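HTH-type transcriptional repressor PhnF (Mycobacterium smegmatis, PDB 3F8M) represses transcription of the phnDCE phosphate-uptake operon when phosphate is available in the cell, acting as a DNA-binding regulator of the GntR family. Local coordinates at residues Arg20-Asp24 against Gln55-Leu60; Ala117-Gly121 against Ala220-Arg224; Gly139-Gly143 against Arg229-Met233; Arg153-Leu157 against Glu170-Ile176. All blocks are in the same frame, centred on the assembly; numbering follows the deposited sequence.

Contact 1: Arg20-Asp24 against Gln55-Leu60; sequences RAELD and QALREL
Both segments are helical throughout. Arg20-Asp24 lies on the first helix of the GntR winged helix-turn-helix domain, helix 15-29. Gln55-Leu60 lies on helix 50-62, which carries the end of the predicted DNA-binding helix-turn-helix. The two short axes approach to 10.5 Å and cross at -50°. The CA atoms of Arg20 and Ala56 are the nearest pair, 6.1 Å apart. Small Ala56 points toward the first helix and lets Leu23 come close. Leu23 (m, t) puts CD1 3.5 Å from Ala56 CB and 4.1 Å from Leu57 CD2. Leu23 CB lies 4.1 Å from Leu60 CD1. These apolar contacts belong to the core of the domain, which Phe36 extends beside Leu23. At the margin, Asp24 turns its carboxylate to a salt bridge with Arg65. The aliphatic part of Arg20 passes Ala56, with Arg20 CG 3.8 Å from Ala56 CB. Glu59 (m, t) receives Arg20 in a two-pronged salt bridge. Arg20 NE reaches Glu59 OE1 at 3.3 Å and Arg20 NH2 reaches Glu59 OE2 at 3.2 Å. Arg20 also hydrogen-bonds through NH1 to the backbone oxygen of His16. Gln55 NE2 donates to the same Glu59 OE2 at 2.8 Å.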
loop_
_atom_site.group_PDB
_atom_site.type_symbol
_atom_site.label_atom_id
_atom_site.label_comp_id
_atom_site.label_asym_id
_atom_site.label_seq_id
_atom_site.Cartn_x
_atom_site.Cartn_y
_atom_site.Cartn_z
ATOM N N ARG A 20 -23.174 20.666 6.957
ATOM C CA ARG A 20 -22.030 20.162 6.191
ATOM C C ARG A 20 -21.406 21.233 5.285
ATOM O O ARG A 20 -20.189 21.261 5.103
ATOM C CB ARG A 20 -22.408 18.923 5.379
ATOM C CG ARG A 20 -22.267 17.611 6.167
ATOM C CD ARG A 20 -23.298 16.540 5.738
ATOM N NE ARG A 20 -23.300 15.371 6.633
ATOM C CZ ARG A 20 -24.179 15.165 7.616
ATOM N NH1 ARG A 20 -25.143 16.050 7.861
ATOM N NH2 ARG A 20 -24.091 14.078 8.370
ATOM N N ALA A 21 -22.229 22.127 4.745
ATOM C CA ALA A 21 -21.730 23.213 3.893
ATOM C C ALA A 21 -21.070 24.303 4.734
ATOM O O ALA A 21 -20.101 24.931 4.303
ATOM C CB ALA A 21 -22.873 23.807 3.059
ATOM N N GLU A 22 -21.618 24.533 5.924
ATOM C CA GLU A 22 -21.072 25.530 6.837
ATOM C C GLU A 22 -19.698 25.076 7.372
ATOM O O GLU A 22 -18.815 25.911 7.589
ATOM C CB GLU A 22 -22.057 25.845 7.974
ATOM C CG GLU A 22 -23.214 26.787 7.577
ATOM C CD GLU A 22 -22.857 28.273 7.720
ATOM O OE1 GLU A 22 -21.650 28.616 7.709
ATOM O OE2 GLU A 22 -23.795 29.105 7.848
ATOM N N LEU A 23 -19.515 23.765 7.563
ATOM C CA LEU A 23 -18.223 23.254 8.045
ATOM C C LEU A 23 -17.168 23.398 6.946
ATOM O O LEU A 23 -16.012 23.733 7.223
ATOM C CB LEU A 23 -18.304 21.803 8.550
ATOM C CG LEU A 23 -19.152 21.568 9.813
ATOM C CD1 LEU A 23 -19.427 20.102 10.008
ATOM C CD2 LEU A 23 -18.508 22.168 11.055
ATOM N N ASP A 24 -17.578 23.155 5.705
ATOM C CA ASP A 24 -16.697 23.379 4.549
ATOM C C ASP A 24 -16.248 24.849 4.464
ATOM O O ASP A 24 -15.063 25.129 4.302
ATOM C CB ASP A 24 -17.370 22.959 3.241
ATOM C CG ASP A 24 -17.277 21.461 2.980
ATOM O OD1 ASP A 24 -16.533 20.758 3.702
ATOM O OD2 ASP A 24 -17.955 20.986 2.031
ATOM N N GLN A 55 -21.467 13.591 13.492
ATOM C CA GLN A 55 -21.384 12.798 12.293
ATOM C C GLN A 55 -20.706 13.564 11.146
ATOM O O GLN A 55 -19.917 12.987 10.405
ATOM C CB GLN A 55 -22.802 12.368 11.892
ATOM C CG GLN A 55 -22.888 11.704 10.511
ATOM C CD GLN A 55 -22.089 10.426 10.435
ATOM O OE1 GLN A 55 -21.782 9.796 11.467
ATOM N NE2 GLN A 55 -21.738 10.020 9.206
ATOM N N ALA A 56 -21.018 14.845 10.976
ATOM C CA ALA A 56 -20.383 15.596 9.887
ATOM C C ALA A 56 -18.877 15.701 10.152
ATOM O O ALA A 56 -18.061 15.531 9.217
ATOM C CB ALA A 56 -21.014 16.973 9.713
ATOM N N LEU A 57 -18.496 15.903 11.418
ATOM C CA LEU A 57 -17.046 15.954 11.767
ATOM C C LEU A 57 -16.316 14.638 11.564
ATOM O O LEU A 57 -15.172 14.600 11.067
ATOM C CB LEU A 57 -16.810 16.462 13.185
ATOM C CG LEU A 57 -17.183 17.925 13.424
ATOM C CD1 LEU A 57 -17.022 18.267 14.902
ATOM C CD2 LEU A 57 -16.426 18.917 12.500
ATOM N N ARG A 58 -16.985 13.552 11.926
ATOM C CA ARG A 58 -16.459 12.231 11.659
ATOM C C ARG A 58 -16.239 11.948 10.154
ATOM O O ARG A 58 -15.231 11.319 9.787
ATOM C CB ARG A 58 -17.328 11.170 12.345
ATOM C CG ARG A 58 -16.820 9.794 12.115
ATOM C CD ARG A 58 -16.677 8.988 13.378
ATOM N NE ARG A 58 -16.208 7.682 12.963
ATOM C CZ ARG A 58 -16.854 6.550 13.212
ATOM N NH1 ARG A 58 -17.971 6.558 13.948
ATOM N NH2 ARG A 58 -16.355 5.415 12.751
ATOM N N GLU A 59 -17.123 12.468 9.301
ATOM C CA GLU A 59 -16.984 12.338 7.842
ATOM C C GLU A 59 -15.761 13.137 7.349
ATOM O O GLU A 59 -14.998 12.666 6.503
ATOM C CB GLU A 59 -18.250 12.802 7.124
ATOM C CG GLU A 59 -19.491 11.897 7.395
ATOM C CD GLU A 59 -20.804 12.498 6.870
ATOM O OE1 GLU A 59 -20.732 13.443 6.057
ATOM O OE2 GLU A 59 -21.906 12.044 7.285
ATOM N N LEU A 60 -15.577 14.333 7.900
ATOM C CA LEU A 60 -14.388 15.124 7.593
ATOM C C LEU A 60 -13.120 14.407 8.009
ATOM O O LEU A 60 -12.089 14.523 7.318
ATOM C CB LEU A 60 -14.467 16.487 8.276
ATOM C CG LEU A 60 -15.527 17.422 7.702
ATOM C CD1 LEU A 60 -15.739 18.597 8.635
ATOM C CD2 LEU A 60 -15.150 17.914 6.303
#

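Contact 2: Ala117-Gly121 against Ala220-Arg224; sequences AGVLG and AIEQR
Here the end of helix 114-120 packs against the start of strand 220-229, a helix-on-sheet contact in the UTRA domain. Ala117-Leu120 is helical, and the chain leaves the helix at Gly121 with positive phi (61/40). Ala220-Arg224 is a strand, with Ile221 departing from extended angles (-95/-42). The nearest CA atoms are those of Leu120 and Ala220, 5.0 Å apart. No direct hydrogen bond joins the segments.

Leu120 has the most surface buried. It adopts the m, t rotamer and reaches along the strand. Leu120 CD2 lies 4.2 Å from Ala220 CB and 3.9 Å from both Glu222 C and Gln223 N, so it packs on the strand backbone as well. Ala220 points toward the helix. Ala220 CB is 3.5 Å from Leu120 O and 3.8 Å from Val119 O, so the methyl sits close to the final turn. Gln223 (t, m) also starts toward the helix. Gln223 CG meets Val119 CG1 at 4.0 Å, but the amide leads away and NE2 hydrogen-bonds to Asn210. Val119 and Gln223 both also touch Val212 of strand 206-214.

Two waters join the helix end to the strand. Water 1 donates to Leu120 O at 2.7 Å and to Ala220 O at 2.9 Å. Water 2 donates to Leu120 O at 3.1 Å and accepts from Ala220 N at 2.8 Å.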
loop_
_atom_site.group_PDB
_atom_site.type_symbol
_atom_site.label_atom_id
_atom_site.label_comp_id
_atom_site.label_asym_id
_atom_site.label_seq_id
_atom_site.Cartn_x
_atom_site.Cartn_y
_atom_site.Cartn_z
ATOM N N ALA A 117 18.733 -4.712 -17.146
ATOM C CA ALA A 117 18.513 -5.199 -18.532
ATOM C C ALA A 117 17.368 -6.189 -18.628
ATOM O O ALA A 117 16.530 -6.064 -19.499
ATOM C CB ALA A 117 19.764 -5.794 -19.107
ATOM N N GLY A 118 17.332 -7.180 -17.728
ATOM C CA GLY A 118 16.229 -8.145 -17.645
ATOM C C GLY A 118 14.871 -7.510 -17.393
ATOM O O GLY A 118 13.873 -7.903 -17.998
ATOM N N VAL A 119 14.816 -6.525 -16.494
ATOM C CA VAL A 119 13.544 -5.891 -16.172
ATOM C C VAL A 119 13.006 -5.148 -17.401
ATOM O O VAL A 119 11.820 -5.220 -17.719
ATOM C CB VAL A 119 13.683 -4.907 -14.979
ATOM C CG1 VAL A 119 12.422 -4.017 -14.840
ATOM C CG2 VAL A 119 13.943 -5.661 -13.667
ATOM N N LEU A 120 13.884 -4.439 -18.091
ATOM C CA LEU A 120 13.443 -3.589 -19.191
ATOM C C LEU A 120 13.462 -4.309 -20.526
ATOM O O LEU A 120 13.026 -3.749 -21.537
ATOM C CB LEU A 120 14.304 -2.323 -19.293
ATOM C CG LEU A 120 14.328 -1.390 -18.084
ATOM C CD1 LEU A 120 15.391 -0.327 -18.280
ATOM C CD2 LEU A 120 12.965 -0.777 -17.925
ATOM N N GLY A 121 14.003 -5.530 -20.526
ATOM C CA GLY A 121 14.144 -6.319 -21.750
ATOM C C GLY A 121 15.020 -5.646 -22.791
ATOM O O GLY A 121 14.677 -5.664 -23.964
ATOM N N ALA A 220 8.712 -3.164 -22.072
ATOM C CA ALA A 220 8.847 -2.339 -20.859
ATOM C C ALA A 220 9.004 -0.856 -21.220
ATOM O O ALA A 220 9.735 -0.498 -22.122
ATOM C CB ALA A 220 9.988 -2.812 -19.987
ATOM N N ILE A 221 8.281 -0.017 -20.494
ATOM C CA ILE A 221 8.306 1.442 -20.679
ATOM C C ILE A 221 9.317 2.070 -19.687
ATOM O O ILE A 221 10.061 2.991 -20.045
ATOM C CB ILE A 221 6.860 1.999 -20.454
ATOM C CG1 ILE A 221 5.900 1.515 -21.562
ATOM C CG2 ILE A 221 6.790 3.549 -20.310
ATOM C CD1 ILE A 221 4.375 1.798 -21.213
ATOM N N GLU A 222 9.307 1.580 -18.441
ATOM C CA GLU A 222 10.002 2.229 -17.308
ATOM C C GLU A 222 10.103 1.236 -16.167
ATOM O O GLU A 222 9.346 0.245 -16.105
ATOM C CB GLU A 222 9.203 3.443 -16.765
ATOM C CG GLU A 222 7.812 2.990 -16.252
ATOM C CD GLU A 222 7.017 3.999 -15.459
ATOM O OE1 GLU A 222 7.534 5.090 -15.097
ATOM O OE2 GLU A 222 5.858 3.642 -15.163
ATOM N N GLN A 223 11.068 1.480 -15.297
ATOM C CA GLN A 223 11.023 0.913 -13.947
ATOM C C GLN A 223 11.036 2.129 -13.043
ATOM O O GLN A 223 11.955 2.972 -13.133
ATOM C CB GLN A 223 12.257 0.018 -13.691
ATOM C CG GLN A 223 12.119 -0.822 -12.388
ATOM C CD GLN A 223 12.300 -0.022 -11.107
ATOM O OE1 GLN A 223 13.192 0.828 -11.011
ATOM N NE2 GLN A 223 11.465 -0.319 -10.088
ATOM N N ARG A 224 10.057 2.227 -12.131
ATOM C CA ARG A 224 9.927 3.438 -11.334
ATOM C C ARG A 224 9.910 3.030 -9.846
ATOM O O ARG A 224 9.126 2.124 -9.438
ATOM C CB ARG A 224 8.635 4.194 -11.762
ATOM C CG ARG A 224 8.365 5.600 -11.018
ATOM C CD ARG A 224 7.016 6.204 -11.459
ATOM N NE ARG A 224 5.919 5.487 -10.806
ATOM C CZ ARG A 224 4.609 5.718 -10.957
ATOM N NH1 ARG A 224 4.133 6.649 -11.784
ATOM N NH2 ARG A 224 3.752 4.981 -10.273
HETATM O O HOH W 1 12.298 -1.548 -22.897
HETATM O O HOH W 2 10.503 -5.325 -22.547
#

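Contact 3: Gly139-Gly143 against Arg229-Met233; sequences GVRVG and RGDRM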
loop_
_atom_site.group_PDB
_atom_site.type_symbol
_atom_site.label_atom_id
_atom_site.label_comp_id
_atom_site.label_asym_id
_atom_site.label_seq_id
_atom_site.Cartn_x
_atom_site.Cartn_y
_atom_site.Cartn_z
ATOM N N GLY A 139 3.050 23.300 -0.588
ATOM C CA GLY A 139 4.333 23.694 -0.038
ATOM C C GLY A 139 5.164 22.653 0.718
ATOM O O GLY A 139 6.228 23.006 1.281
ATOM N N VAL A 140 4.720 21.395 0.803
ATOM C CA VAL A 140 5.506 20.411 1.548
ATOM C C VAL A 140 5.856 19.189 0.687
ATOM O O VAL A 140 5.111 18.825 -0.220
ATOM C CB VAL A 140 4.862 19.986 2.894
ATOM C CG1 VAL A 140 4.612 21.227 3.782
ATOM C CG2 VAL A 140 3.602 19.181 2.658
ATOM N N ARG A 141 6.987 18.558 1.017
ATOM C CA ARG A 141 7.485 17.439 0.225
ATOM C C ARG A 141 6.687 16.181 0.552
ATOM O O ARG A 141 6.425 15.889 1.739
ATOM C CB ARG A 141 8.985 17.249 0.470
ATOM C CG ARG A 141 9.822 18.527 0.290
ATOM C CD ARG A 141 9.667 19.083 -1.136
ATOM N NE ARG A 141 10.551 20.219 -1.400
ATOM C CZ ARG A 141 10.158 21.406 -1.865
ATOM N NH1 ARG A 141 8.877 21.647 -2.151
ATOM N NH2 ARG A 141 11.062 22.359 -2.059
ATOM N N VAL A 142 6.313 15.438 -0.508
ATOM C CA VAL A 142 5.504 14.223 -0.402
ATOM C C VAL A 142 6.311 12.972 -0.739
ATOM O O VAL A 142 6.223 11.952 -0.036
ATOM C CB VAL A 142 4.253 14.303 -1.283
ATOM C CG1 VAL A 142 3.537 12.970 -1.404
ATOM C CG2 VAL A 142 3.322 15.395 -0.727
ATOM N N GLY A 143 7.149 13.045 -1.760
ATOM C CA GLY A 143 7.777 11.790 -2.202
ATOM C C GLY A 143 8.873 12.020 -3.220
ATOM O O GLY A 143 8.996 13.094 -3.762
ATOM N N ARG A 229 6.211 9.786 1.841
ATOM C CA ARG A 229 6.012 9.913 3.306
ATOM C C ARG A 229 4.647 9.353 3.631
ATOM O O ARG A 229 3.650 9.758 3.038
ATOM C CB ARG A 229 6.068 11.382 3.733
ATOM C CG ARG A 229 7.464 12.001 3.708
ATOM C CD ARG A 229 7.369 13.495 4.055
ATOM N NE ARG A 229 6.783 13.660 5.399
ATOM C CZ ARG A 229 7.354 14.361 6.374
ATOM N NH1 ARG A 229 8.517 14.962 6.166
ATOM N NH2 ARG A 229 6.757 14.472 7.564
ATOM N N GLY A 230 4.608 8.422 4.573
ATOM C CA GLY A 230 3.324 7.765 4.957
ATOM C C GLY A 230 2.300 8.796 5.444
ATOM O O GLY A 230 1.105 8.643 5.189
ATOM N N ASP A 231 2.778 9.862 6.074
ATOM C CA ASP A 231 1.905 10.934 6.625
ATOM C C ASP A 231 1.328 11.879 5.558
ATOM O O ASP A 231 0.468 12.728 5.863
ATOM C CB ASP A 231 2.584 11.687 7.789
ATOM C CG ASP A 231 3.870 12.409 7.397
ATOM O OD1 ASP A 231 4.248 12.468 6.181
ATOM O OD2 ASP A 231 4.543 12.892 8.329
ATOM N N ARG A 232 1.721 11.697 4.293
ATOM C CA ARG A 232 1.203 12.570 3.251
ATOM C C ARG A 232 0.527 11.809 2.121
ATOM O O ARG A 232 0.044 12.400 1.131
ATOM C CB ARG A 232 2.316 13.528 2.741
ATOM C CG ARG A 232 2.520 14.745 3.685
ATOM C CD ARG A 232 3.941 15.307 3.739
ATOM N NE ARG A 232 4.154 16.184 4.907
ATOM C CZ ARG A 232 5.256 16.904 5.143
ATOM N NH1 ARG A 232 6.302 16.908 4.281
ATOM N NH2 ARG A 232 5.317 17.655 6.256
ATOM N N MET A 233 0.440 10.489 2.248
ATOM C CA MET A 233 -0.066 9.741 1.131
ATOM C C MET A 233 -0.915 8.566 1.558
ATOM O O MET A 233 -0.556 7.857 2.513
ATOM C CB MET A 233 1.128 9.286 0.270
ATOM C CG MET A 233 0.783 8.314 -0.850
ATOM S SD MET A 233 -0.148 9.125 -2.179
ATOM C CE MET A 233 0.732 10.697 -2.273
#
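This is a strand-to-turn contact in the UTRA domain. The beginning of strand 140-150 meets the turn that leads from strand 220-229 to strand 233-240. One backbone bond, Arg229 N to Val142 O at 2.9 Å, joins the two neighbouring antiparallel strands here. The nearest CA atoms are those of Val142 and Arg229, 5.7 Å apart. On its other side, Val142 forms a classic beta bulge with Gly143, both facing Leu135.

Just before the bulge, the turn reaches the strand through a side chain. Arg232 NH1 donates to Arg141 O at 2.7 Å, near the guanidinium plane. Val140 CB lies over one face of that guanidinium, 3.7 Å from Arg232 NH1. Val142 CG1 packs on Met233 CE at 3.7 Å, and Tyr89 of helix 89-94 touches both residues.

Asp231 holds Arg229 in a paired salt bridge. Arg229 NE reaches Asp231 OD1 at 2.9 Å, and Arg229 NH2 reaches Asp231 OD2 at 2.8 Å. Arg229 NH1 turns to the backbone oxygen of Leu198. Arg232 NE is a long 3.9 Å from Asp231 OD1, a contact of charges alone. Asp231 thus offsets the positive charge of two arginines, while the backbone carbonyls of Arg141 and Val142 take the two hydrogen bonds that cross between the segments.

Contact 4: Arg153-Leu157 against Glu170-Ile176; sequences RYPGL and EIRSRGI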
loop_
_atom_site.group_PDB
_atom_site.type_symbol
_atom_site.label_atom_id
_atom_site.label_comp_id
_atom_site.label_asym_id
_atom_site.label_seq_id
_atom_site.Cartn_x
_atom_site.Cartn_y
_atom_site.Cartn_z
ATOM N N ARG A 153 14.549 4.197 -26.292
ATOM C CA ARG A 153 13.118 4.366 -26.583
ATOM C C ARG A 153 12.644 5.819 -26.627
ATOM O O ARG A 153 11.559 6.083 -27.133
ATOM C CB ARG A 153 12.220 3.615 -25.597
ATOM C CG ARG A 153 12.307 2.059 -25.615
ATOM C CD ARG A 153 11.028 1.470 -25.021
ATOM N NE ARG A 153 9.874 1.754 -25.868
ATOM C CZ ARG A 153 8.647 1.291 -25.681
ATOM N NH1 ARG A 153 8.359 0.498 -24.650
ATOM N NH2 ARG A 153 7.689 1.622 -26.541
ATOM N N TYR A 154 13.423 6.748 -26.087
ATOM C CA TYR A 154 12.925 8.134 -25.910
ATOM C C TYR A 154 13.877 9.217 -26.383
ATOM O O TYR A 154 14.273 10.078 -25.612
ATOM C CB TYR A 154 12.523 8.397 -24.425
ATOM C CG TYR A 154 11.633 7.318 -23.867
ATOM C CD1 TYR A 154 10.294 7.226 -24.242
ATOM C CD2 TYR A 154 12.137 6.388 -22.947
ATOM C CE1 TYR A 154 9.473 6.219 -23.721
ATOM C CE2 TYR A 154 11.323 5.385 -22.419
ATOM C CZ TYR A 154 9.994 5.297 -22.831
ATOM O OH TYR A 154 9.187 4.316 -22.302
ATOM N N PRO A 155 14.247 9.217 -27.688
ATOM C CA PRO A 155 15.141 10.300 -28.081
ATOM C C PRO A 155 14.483 11.671 -27.890
ATOM O O PRO A 155 13.253 11.845 -28.045
ATOM C CB PRO A 155 15.444 10.016 -29.593
ATOM C CG PRO A 155 14.300 9.204 -30.046
ATOM C CD PRO A 155 13.864 8.360 -28.817
ATOM N N GLY A 156 15.307 12.625 -27.511
ATOM C CA GLY A 156 14.910 14.005 -27.351
ATOM C C GLY A 156 14.152 14.246 -26.044
ATOM O O GLY A 156 13.762 15.375 -25.763
ATOM N N LEU A 157 13.949 13.203 -25.235
ATOM C CA LEU A 157 13.090 13.368 -24.047
ATOM C C LEU A 157 13.433 14.586 -23.227
ATOM O O LEU A 157 12.546 15.337 -22.852
ATOM C CB LEU A 157 13.083 12.132 -23.139
ATOM C CG LEU A 157 12.034 12.282 -22.024
ATOM C CD1 LEU A 157 10.634 12.302 -22.638
ATOM C CD2 LEU A 157 12.189 11.135 -21.034
ATOM N N GLU A 170 3.556 12.452 -21.495
ATOM C CA GLU A 170 4.599 12.590 -22.507
ATOM C C GLU A 170 4.855 11.286 -23.231
ATOM O O GLU A 170 5.042 11.267 -24.451
ATOM C CB GLU A 170 5.898 13.132 -21.889
ATOM C CG GLU A 170 7.116 13.060 -22.850
ATOM C CD GLU A 170 7.048 14.107 -23.957
ATOM O OE1 GLU A 170 6.313 15.088 -23.766
ATOM O OE2 GLU A 170 7.748 13.964 -24.980
ATOM N N ILE A 171 4.902 10.196 -22.481
ATOM C CA ILE A 171 5.096 8.891 -23.093
ATOM C C ILE A 171 3.896 8.514 -23.984
ATOM O O ILE A 171 4.078 8.032 -25.121
ATOM C CB ILE A 171 5.504 7.804 -22.044
ATOM C CG1 ILE A 171 6.917 8.074 -21.539
ATOM C CG2 ILE A 171 5.369 6.346 -22.657
ATOM C CD1 ILE A 171 7.420 7.233 -20.319
ATOM N N ARG A 172 2.673 8.768 -23.511
ATOM C CA ARG A 172 1.488 8.520 -24.336
ATOM C C ARG A 172 1.520 9.327 -25.652
ATOM O O ARG A 172 1.196 8.770 -26.722
ATOM C CB ARG A 172 0.213 8.830 -23.567
ATOM C CG ARG A 172 -0.082 7.793 -22.521
ATOM C CD ARG A 172 -1.374 8.131 -21.780
ATOM N NE ARG A 172 -1.587 7.123 -20.744
ATOM C CZ ARG A 172 -1.531 7.332 -19.431
ATOM N NH1 ARG A 172 -1.291 8.532 -18.942
ATOM N NH2 ARG A 172 -1.727 6.301 -18.605
ATOM N N SER A 173 1.970 10.583 -25.559
ATOM C CA SER A 173 2.069 11.517 -26.715
ATOM C C SER A 173 3.071 11.017 -27.751
ATOM O O SER A 173 3.004 11.416 -28.907
ATOM C CB SER A 173 2.395 12.962 -26.259
ATOM O OG SER A 173 3.771 13.157 -25.976
ATOM N N ARG A 174 3.950 10.095 -27.346
ATOM C CA ARG A 174 4.901 9.464 -28.272
ATOM C C ARG A 174 4.371 8.133 -28.892
ATOM O O ARG A 174 5.112 7.409 -29.553
ATOM C CB ARG A 174 6.277 9.306 -27.612
ATOM C CG ARG A 174 6.957 10.674 -27.250
ATOM C CD ARG A 174 8.070 10.541 -26.167
ATOM N NE ARG A 174 8.949 11.708 -26.130
ATOM C CZ ARG A 174 10.170 11.750 -26.674
ATOM N NH1 ARG A 174 10.669 10.690 -27.282
ATOM N NH2 ARG A 174 10.895 12.853 -26.593
ATOM N N GLY A 175 3.091 7.846 -28.665
ATOM C CA GLY A 175 2.407 6.668 -29.235
ATOM C C GLY A 175 2.593 5.393 -28.432
ATOM O O GLY A 175 2.445 4.281 -28.955
ATOM N N ILE A 176 2.939 5.543 -27.159
ATOM C CA ILE A 176 3.243 4.393 -26.291
ATOM C C ILE A 176 2.157 4.339 -25.243
ATOM O O ILE A 176 1.984 5.284 -24.460
ATOM C CB ILE A 176 4.653 4.531 -25.648
ATOM C CG1 ILE A 176 5.723 4.604 -26.745
ATOM C CG2 ILE A 176 4.930 3.402 -24.622
ATOM C CD1 ILE A 176 7.113 5.074 -26.261
HETATM O O HOH W 3 9.909 8.002 -27.975
#
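Arg174 makes the direct polar link. Arg174 NH1 and Arg174 NH2 both donate to Pro155 O, each at 2.9 Å. Arg174 NE forms a salt bridge with Glu170 OE2 at 2.8 Å. Thr160 hydrogen-bonds to both Glu170 OE2 and Arg174 NH2. Water 3 joins Arg174 NH1 (2.9 Å) to Arg153 O (2.7 Å). The carbonyl of Pro155 is presented by a type II beta turn from Tyr154 to Leu157. Gly156, with positive phi, is the N-cap of helix 157-160.

Apolar packing adjoins these bonds. Leu157 CD1 lies over one face of the Arg174 guanidinium and 3.6 Å from Glu170 CG. Tyr154 CE1 touches Ile171 CG1 at 3.8 Å and Ile176 CD1 at 3.7 Å, while its OH bonds to Ile221 O. Arg153 NH2 passes Ile176 CD1 at 3.5 Å and makes a salt bridge with Asp215.

The chemistry implies that one arginine, oriented by Glu170, ties the turn before helix 157-160 to the end of helix 167-173 within the UTRA domain.

Contact 1 comes first along the chain and belongs to the DNA-binding domain. The other three lie in the UTRA domain. Contacts 1 and 2 have centres about 45 Å apart, on opposite sides of the chain's centre. Contacts 2 and 3 reach the same antiparallel sheet, contact 2 at the start of strand 220-229 and contact 3 at its end and on neighbouring strand 140-150. Their segments alternate along the chain. Contact 4 is nested inside the loops closed by both. Contacts 2 and 4 touch: Tyr154 and Arg153 bond to the backbone oxygens of Ile221 and Ala220. Strand 220-229 thus runs past all three UTRA contacts. Contacts 2 and 4 lie far from the DNA-binding domain; contact 3 is nearer, its nearest atoms about 13 Å from contact 1.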